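Local coordinates for protein arginyl-tRNA synthetase, putative (Plasmodium falciparum, PDB 5JLD) that probably attaches L-arginine to its cognate tRNA at the expense of ATP, as a class I aminoacyl-tRNA synthetase, at residues 503-508 and 567-572; 513-518 and 546-551. All blocks are in the same frame, centred on the assembly; numbering follows the deposited sequence.

Contact 1: residues 503-508 and 567-572; sequences DELSLT and RLLLCS
Residues 503-508 leave the end of a 3-10 segment (503-504) and continue as loop, extended at 505-507, passing over one turn of helix 564-584. The backbones come closest at L505 and L569, whose CA atoms are 7.0 Å apart. L507 sits at the centre of an inverse gamma turn. No hydrogen bond crosses between the two segments, and the contact is a row of buried leucines. In L505, chi1 -155° and chi2 58° place L505 CD1 between two residues of the helix, 4.2 Å from L569 CB and 4.3 Å from L570 CG. L505 and L569 cross obliquely. In L507 CG is instead anti to the carbonyl carbon (chi1 -46°). L507 CD2 lies 3.8 Å from L570 CD1, the closest approach of the contact, again as an oblique crossing. Both segments belong to the DALR anticodon-binding domain, an all-helical module in this region, and the loop links helix 476-492 to helix 510-520. At the edge, E504 CB lies 4.5 Å from L569 CD2, while the carboxylate leads away from the helix. Polar backbone atoms of the loop are held from outside the two segments: S506 N hydrogen-bonds to S566 OG, S506 O to N563 ND2, and L507 N to E103 OE2 of helix 99-108. On that same helix, K107 NZ forms a salt bridge with the D503 carboxylate through OD1.

Contact 2: residues 513-518 and 546-551; sequences INLGLH and TTTFTA
Helices 510-520 and 536-556 pack side by side in the helical DALR anticodon-binding domain. Their short segments run nearly antiparallel, at 159°, and the axes approach to 9.2 Å. The tight part centres on T548, directly across from L515, where the CA atoms are only 5.9 Å apart. T548 has its methyl anti to the backbone N and its hydroxyl anti to the carbonyl carbon. The methyl presses onto the other helix. T548 CG2 lies 3.6 Å from L515 CA, so it touches main chain as well as side chain. T548 CG2 is also 4.0 Å from N514 C and 4.1 Å from L515 CD1. The hydroxyl turns back to its own helix and hydrogen-bonds to D544 O, one turn earlier. The buried side of the interface is apolar. The CG of L515 is anti to its backbone N (chi1 179°), and so is the CG of F549 (chi1 174°). The two side chains lie alongside each other and point the same way. L570 and T574 of helix 564-584 also pack on L515, and I486 and I489 of helix 476-492 pack on F549. Between the two segments the other side is looser and partly open to solvent. The side chain of N514 comes no nearer than CB, 4.5 Å from T548 CG2. H518 points toward the partner helix, yet H518 CG remains 4.5 Å from T548 OG1. The H518 ring is held elsewhere on that helix, stacked with Y541 and packed on D544 and L545. The inner side closes more firmly, with L515 CD2 4.1 Å from F549 CD1.

Contact 1 and contact 2 have centres about 12 Å apart and touch directly through side chains. The chain ties them together closely. The loop of contact 1 leads into helix 510-520 of contact 2, and helix 564-584 of contact 1 is the next helix after 536-556 of contact 2. Three packing contacts join them: L507 CB to I513 CD1 at 3.7 Å, L570 CD2 to L515 CD2 at 3.7 Å, and C571 SG to F549 CE1 at 4.0 Å. L570 thus packs on both the loop and helix 510-520. Both contacts belong to the DALR anticodon-binding domain.

Contact 1: residues 503-508 and 567-572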
ATOM      1  N   ASP A 503       6.744  33.586   4.283  1.00 68.45           N
ATOM      2  CA  ASP A 503       7.988  34.197   3.849  1.00 63.53           C
ATOM      3  C   ASP A 503       9.016  34.319   4.984  1.00 74.01           C
ATOM      4  O   ASP A 503      10.087  34.915   4.804  1.00 67.51           O
ATOM      5  CB  ASP A 503       7.719  35.569   3.228  1.00 71.05           C
ATOM      6  CG  ASP A 503       7.174  35.473   1.806  1.00 69.92           C
ATOM      7  OD1 ASP A 503       7.551  34.526   1.078  1.00 65.27           O
ATOM      8  OD2 ASP A 503       6.385  36.359   1.413  1.00 68.27           O
ATOM      9  N   GLU A 504       8.699  33.757   6.150  1.00 67.56           N
ATOM     10  CA  GLU A 504       9.685  33.683   7.221  1.00 56.95           C
ATOM     11  C   GLU A 504      10.702  32.619   6.865  1.00 55.88           C
ATOM     12  O   GLU A 504      11.842  32.636   7.332  1.00 57.97           O
ATOM     13  CB  GLU A 504       9.035  33.362   8.565  1.00 61.49           C
ATOM     14  CG  GLU A 504       8.307  34.534   9.198  1.00 70.65           C
ATOM     15  CD  GLU A 504       9.248  35.575   9.763  1.00 74.07           C
ATOM     16  OE1 GLU A 504      10.461  35.302   9.851  1.00 77.62           O
ATOM     17  OE2 GLU A 504       8.769  36.673  10.115  1.00 78.23           O
ATOM     18  N   LEU A 505      10.277  31.706   6.003  1.00 55.07           N
ATOM     19  CA  LEU A 505      11.016  30.486   5.729  1.00 62.46           C
ATOM     20  C   LEU A 505      12.396  30.758   5.160  1.00 62.90           C
ATOM     21  O   LEU A 505      12.530  31.318   4.077  1.00 67.47           O
ATOM     22  CB  LEU A 505      10.213  29.604   4.771  1.00 71.02           C
ATOM     23  CG  LEU A 505      10.496  28.106   4.812  1.00 71.72           C
ATOM     24  CD1 LEU A 505      10.267  27.549   6.211  1.00 69.10           C
ATOM     25  CD2 LEU A 505       9.603  27.411   3.811  1.00 76.43           C
ATOM     26  N   SER A 506      13.418  30.358   5.910  1.00 60.79           N
ATOM     27  CA  SER A 506      14.799  30.501   5.474  1.00 70.73           C
ATOM     28  C   SER A 506      15.641  29.312   5.917  1.00 68.40           C
ATOM     29  O   SER A 506      15.898  29.101   7.112  1.00 66.44           O
ATOM     30  CB  SER A 506      15.415  31.805   5.998  1.00 77.63           C
ATOM     31  OG  SER A 506      14.544  32.893   5.766  1.00 85.49           O
ATOM     32  N   LEU A 507      16.089  28.555   4.928  1.00 62.07           N
ATOM     33  CA  LEU A 507      16.853  27.347   5.163  1.00 62.42           C
ATOM     34  C   LEU A 507      18.342  27.697   5.186  1.00 64.31           C
ATOM     35  O   LEU A 507      19.031  27.649   4.167  1.00 63.92           O
ATOM     36  CB  LEU A 507      16.515  26.315   4.090  1.00 63.06           C
ATOM     37  CG  LEU A 507      14.995  26.213   3.870  1.00 58.72           C
ATOM     38  CD1 LEU A 507      14.644  25.237   2.773  1.00 53.74           C
ATOM     39  CD2 LEU A 507      14.264  25.842   5.161  1.00 57.76           C
ATOM     40  N   THR A 508      18.818  28.046   6.376  1.00 57.61           N
ATOM     41  CA  THR A 508      20.142  28.616   6.560  1.00 64.82           C
ATOM     42  C   THR A 508      21.182  27.552   6.890  1.00 72.58           C
ATOM     43  O   THR A 508      22.375  27.747   6.659  1.00 77.76           O
ATOM     44  CB  THR A 508      20.124  29.688   7.683  1.00 62.22           C
ATOM     45  OG1 THR A 508      19.666  29.106   8.912  1.00 72.15           O
ATOM     46  CG2 THR A 508      19.184  30.818   7.318  1.00 55.98           C
ATOM     47  N   ARG A 567      11.909  28.340  11.741  1.00 42.66           N
ATOM     48  CA  ARG A 567      12.043  27.001  12.324  1.00 45.16           C
ATOM     49  C   ARG A 567      10.685  26.432  12.760  1.00 48.36           C
ATOM     50  O   ARG A 567      10.410  25.264  12.552  1.00 49.54           O
ATOM     51  CB  ARG A 567      13.010  27.005  13.505  1.00 45.46           C
ATOM     52  CG  ARG A 567      14.466  27.227  13.073  1.00 58.02           C
ATOM     53  CD  ARG A 567      15.470  26.787  14.118  1.00 43.79           C
ATOM     54  NE  ARG A 567      15.514  27.677  15.275  1.00 47.45           N
ATOM     55  CZ  ARG A 567      16.112  28.871  15.314  1.00 47.47           C
ATOM     56  NH1 ARG A 567      16.718  29.382  14.241  1.00 46.37           N
ATOM     57  NH2 ARG A 567      16.082  29.568  16.440  1.00 50.38           N
ATOM     58  N   LEU A 568       9.847  27.269  13.362  1.00 52.18           N
ATOM     59  CA  LEU A 568       8.530  26.838  13.803  1.00 55.29           C
ATOM     60  C   LEU A 568       7.681  26.401  12.610  1.00 56.59           C
ATOM     61  O   LEU A 568       6.969  25.394  12.665  1.00 51.78           O
ATOM     62  CB  LEU A 568       7.831  27.958  14.569  1.00 58.92           C
ATOM     63  CG  LEU A 568       6.845  27.475  15.630  1.00 67.38           C
ATOM     64  CD1 LEU A 568       7.596  26.763  16.757  1.00 65.02           C
ATOM     65  CD2 LEU A 568       6.024  28.642  16.168  1.00 71.06           C
ATOM     66  N   LEU A 569       7.778  27.167  11.532  1.00 58.61           N
ATOM     67  CA  LEU A 569       7.114  26.834  10.280  1.00 57.75           C
ATOM     68  C   LEU A 569       7.561  25.463   9.775  1.00 59.02           C
ATOM     69  O   LEU A 569       6.731  24.629   9.350  1.00 59.86           O
ATOM     70  CB  LEU A 569       7.399  27.913   9.232  1.00 62.44           C
ATOM     71  CG  LEU A 569       6.208  28.480   8.456  1.00 71.40           C
ATOM     72  CD1 LEU A 569       5.045  28.788   9.384  1.00 74.03           C
ATOM     73  CD2 LEU A 569       6.627  29.720   7.688  1.00 71.47           C
ATOM     74  N   LEU A 570       8.872  25.226   9.829  1.00 54.74           N
ATOM     75  CA  LEU A 570       9.408  23.916   9.450  1.00 60.17           C
ATOM     76  C   LEU A 570       8.819  22.816  10.327  1.00 54.73           C
ATOM     77  O   LEU A 570       8.509  21.718   9.851  1.00 54.38           O
ATOM     78  CB  LEU A 570      10.937  23.894   9.555  1.00 56.24           C
ATOM     79  CG  LEU A 570      11.673  24.002   8.221  1.00 62.27           C
ATOM     80  CD1 LEU A 570      13.167  24.171   8.432  1.00 65.76           C
ATOM     81  CD2 LEU A 570      11.379  22.791   7.348  1.00 62.39           C
ATOM     82  N   CYS A 571       8.689  23.119  11.615  1.00 47.00           N
ATOM     83  CA  CYS A 571       8.100  22.178  12.551  1.00 50.56           C
ATOM     84  C   CYS A 571       6.649  21.850  12.147  1.00 53.88           C
ATOM     85  O   CYS A 571       6.228  20.703  12.209  1.00 51.94           O
ATOM     86  CB  CYS A 571       8.153  22.736  13.972  1.00 41.95           C
ATOM     87  SG  CYS A 571       9.803  22.758  14.737  1.00 46.34           S
ATOM     88  N   SER A 572       5.907  22.869  11.719  1.00 53.17           N
ATOM     89  CA  SER A 572       4.495  22.731  11.347  1.00 55.41           C
ATOM     90  C   SER A 572       4.323  21.867  10.104  1.00 52.34           C
ATOM     91  O   SER A 572       3.505  20.918  10.070  1.00 38.82           O
ATOM     92  CB  SER A 572       3.886  24.119  11.116  1.00 57.80           C
ATOM     93  OG  SER A 572       2.477  24.094  11.092  1.00 54.90           O
TER

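Contact 2: residues 513-518 and 546-551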
ATOM      1  N   ILE A 513      18.043  22.706   5.026  1.00 48.84           N
ATOM      2  CA  ILE A 513      18.094  22.292   3.629  1.00 51.00           C
ATOM      3  C   ILE A 513      17.689  20.830   3.499  1.00 47.03           C
ATOM      4  O   ILE A 513      16.813  20.496   2.712  1.00 44.97           O
ATOM      5  CB  ILE A 513      19.508  22.475   3.012  1.00 50.40           C
ATOM      6  CG1 ILE A 513      19.833  23.954   2.827  1.00 53.55           C
ATOM      7  CG2 ILE A 513      19.592  21.778   1.663  1.00 42.45           C
ATOM      8  CD1 ILE A 513      18.898  24.661   1.854  1.00 51.24           C
ATOM      9  N   ASN A 514      18.328  19.968   4.284  1.00 46.41           N
ATOM     10  CA  ASN A 514      18.072  18.524   4.203  1.00 51.03           C
ATOM     11  C   ASN A 514      16.630  18.125   4.570  1.00 50.40           C
ATOM     12  O   ASN A 514      16.013  17.254   3.914  1.00 40.30           O
ATOM     13  CB  ASN A 514      19.053  17.773   5.102  1.00 50.31           C
ATOM     14  CG  ASN A 514      20.421  17.614   4.469  1.00 49.15           C
ATOM     15  OD1 ASN A 514      20.663  18.103   3.368  1.00 54.79           O
ATOM     16  ND2 ASN A 514      21.326  16.932   5.169  1.00 45.31           N
ATOM     17  N   LEU A 515      16.105  18.764   5.616  1.00 45.89           N
ATOM     18  CA  LEU A 515      14.717  18.559   5.999  1.00 48.21           C
ATOM     19  C   LEU A 515      13.779  18.996   4.865  1.00 42.99           C
ATOM     20  O   LEU A 515      12.874  18.252   4.474  1.00 38.79           O
ATOM     21  CB  LEU A 515      14.405  19.311   7.301  1.00 46.34           C
ATOM     22  CG  LEU A 515      12.952  19.192   7.781  1.00 41.28           C
ATOM     23  CD1 LEU A 515      12.567  17.719   7.847  1.00 44.57           C
ATOM     24  CD2 LEU A 515      12.747  19.843   9.127  1.00 37.37           C
ATOM     25  N   GLY A 516      14.019  20.194   4.327  1.00 46.72           N
ATOM     26  CA  GLY A 516      13.241  20.706   3.205  1.00 41.95           C
ATOM     27  C   GLY A 516      13.220  19.728   2.044  1.00 46.08           C
ATOM     28  O   GLY A 516      12.150  19.388   1.495  1.00 53.00           O
ATOM     29  N   LEU A 517      14.406  19.246   1.692  1.00 41.63           N
ATOM     30  CA  LEU A 517      14.567  18.288   0.612  1.00 47.85           C
ATOM     31  C   LEU A 517      13.708  17.047   0.855  1.00 48.05           C
ATOM     32  O   LEU A 517      12.890  16.643  -0.000  1.00 41.10           O
ATOM     33  CB  LEU A 517      16.034  17.877   0.467  1.00 47.02           C
ATOM     34  CG  LEU A 517      16.286  16.708  -0.494  1.00 41.00           C
ATOM     35  CD1 LEU A 517      15.853  17.091  -1.897  1.00 41.25           C
ATOM     36  CD2 LEU A 517      17.755  16.256  -0.489  1.00 36.83           C
ATOM     37  N   HIS A 518      13.895  16.453   2.030  1.00 45.11           N
ATOM     38  CA  HIS A 518      13.190  15.234   2.315  1.00 45.63           C
ATOM     39  C   HIS A 518      11.677  15.450   2.204  1.00 46.50           C
ATOM     40  O   HIS A 518      10.974  14.642   1.599  1.00 38.63           O
ATOM     41  CB  HIS A 518      13.549  14.688   3.684  1.00 44.64           C
ATOM     42  CG  HIS A 518      13.148  13.253   3.853  1.00 52.48           C
ATOM     43  ND1 HIS A 518      13.801  12.224   3.206  1.00 51.51           N
ATOM     44  CD2 HIS A 518      12.136  12.679   4.548  1.00 41.87           C
ATOM     45  CE1 HIS A 518      13.230  11.075   3.520  1.00 46.34           C
ATOM     46  NE2 HIS A 518      12.212  11.324   4.328  1.00 45.53           N
ATOM     47  N   THR A 546      11.456  11.401  10.317  1.00 49.20           N
ATOM     48  CA  THR A 546      11.607  11.643  11.735  1.00 51.25           C
ATOM     49  C   THR A 546      13.083  11.888  12.030  1.00 51.21           C
ATOM     50  O   THR A 546      13.417  12.871  12.697  1.00 58.62           O
ATOM     51  CB  THR A 546      11.018  10.478  12.595  1.00 45.37           C
ATOM     52  OG1 THR A 546      11.890   9.343  12.570  1.00 52.14           O
ATOM     53  CG2 THR A 546       9.631  10.077  12.072  1.00 43.30           C
ATOM     54  N   THR A 547      13.984  11.083  11.472  1.00 50.19           N
ATOM     55  CA  THR A 547      15.384  11.220  11.908  1.00 47.16           C
ATOM     56  C   THR A 547      15.963  12.518  11.373  1.00 53.84           C
ATOM     57  O   THR A 547      16.641  13.269  12.098  1.00 54.07           O
ATOM     58  CB  THR A 547      16.256  10.048  11.463  1.00 49.37           C
ATOM     59  OG1 THR A 547      16.245   9.971  10.036  1.00 52.04           O
ATOM     60  CG2 THR A 547      15.751   8.721  12.070  1.00 47.88           C
ATOM     61  N   THR A 548      15.677  12.789  10.104  1.00 45.27           N
ATOM     62  CA  THR A 548      16.086  14.046   9.514  1.00 48.36           C
ATOM     63  C   THR A 548      15.604  15.163  10.425  1.00 52.88           C
ATOM     64  O   THR A 548      16.394  16.058  10.783  1.00 54.21           O
ATOM     65  CB  THR A 548      15.533  14.217   8.101  1.00 49.14           C
ATOM     66  OG1 THR A 548      16.012  13.142   7.289  1.00 44.67           O
ATOM     67  CG2 THR A 548      15.993  15.545   7.498  1.00 49.85           C
ATOM     68  N   PHE A 549      14.350  15.052  10.888  1.00 49.18           N
ATOM     69  CA  PHE A 549      13.789  16.121  11.699  1.00 50.35           C
ATOM     70  C   PHE A 549      14.617  16.245  12.964  1.00 54.03           C
ATOM     71  O   PHE A 549      15.006  17.346  13.373  1.00 49.86           O
ATOM     72  CB  PHE A 549      12.310  15.891  12.064  1.00 46.32           C
ATOM     73  CG  PHE A 549      11.780  16.920  13.025  1.00 49.07           C
ATOM     74  CD1 PHE A 549      11.281  18.134  12.556  1.00 48.65           C
ATOM     75  CD2 PHE A 549      11.850  16.712  14.401  1.00 52.61           C
ATOM     76  CE1 PHE A 549      10.831  19.110  13.438  1.00 48.61           C
ATOM     77  CE2 PHE A 549      11.407  17.682  15.289  1.00 57.61           C
ATOM     78  CZ  PHE A 549      10.894  18.886  14.807  1.00 55.32           C
ATOM     79  N   THR A 550      14.903  15.106  13.575  1.00 50.69           N
ATOM     80  CA  THR A 550      15.664  15.102  14.807  0.84 54.89           C
ATOM     81  C   THR A 550      16.988  15.821  14.589  1.00 52.80           C
ATOM     82  O   THR A 550      17.402  16.630  15.415  1.00 51.90           O
ATOM     83  CB  THR A 550      15.916  13.669  15.314  0.84 51.87           C
ATOM     84  OG1 THR A 550      14.663  13.067  15.650  0.84 55.96           O
ATOM     85  CG2 THR A 550      16.824  13.686  16.555  0.84 52.49           C
ATOM     86  N   ALA A 551      17.621  15.546  13.449  1.00 55.58           N
ATOM     87  CA  ALA A 551      18.930  16.124  13.173  1.00 58.50           C
ATOM     88  C   ALA A 551      18.802  17.636  13.071  1.00 61.22           C
ATOM     89  O   ALA A 551      19.682  18.379  13.517  1.00 64.55           O
ATOM     90  CB  ALA A 551      19.524  15.546  11.900  1.00 64.97           C
TER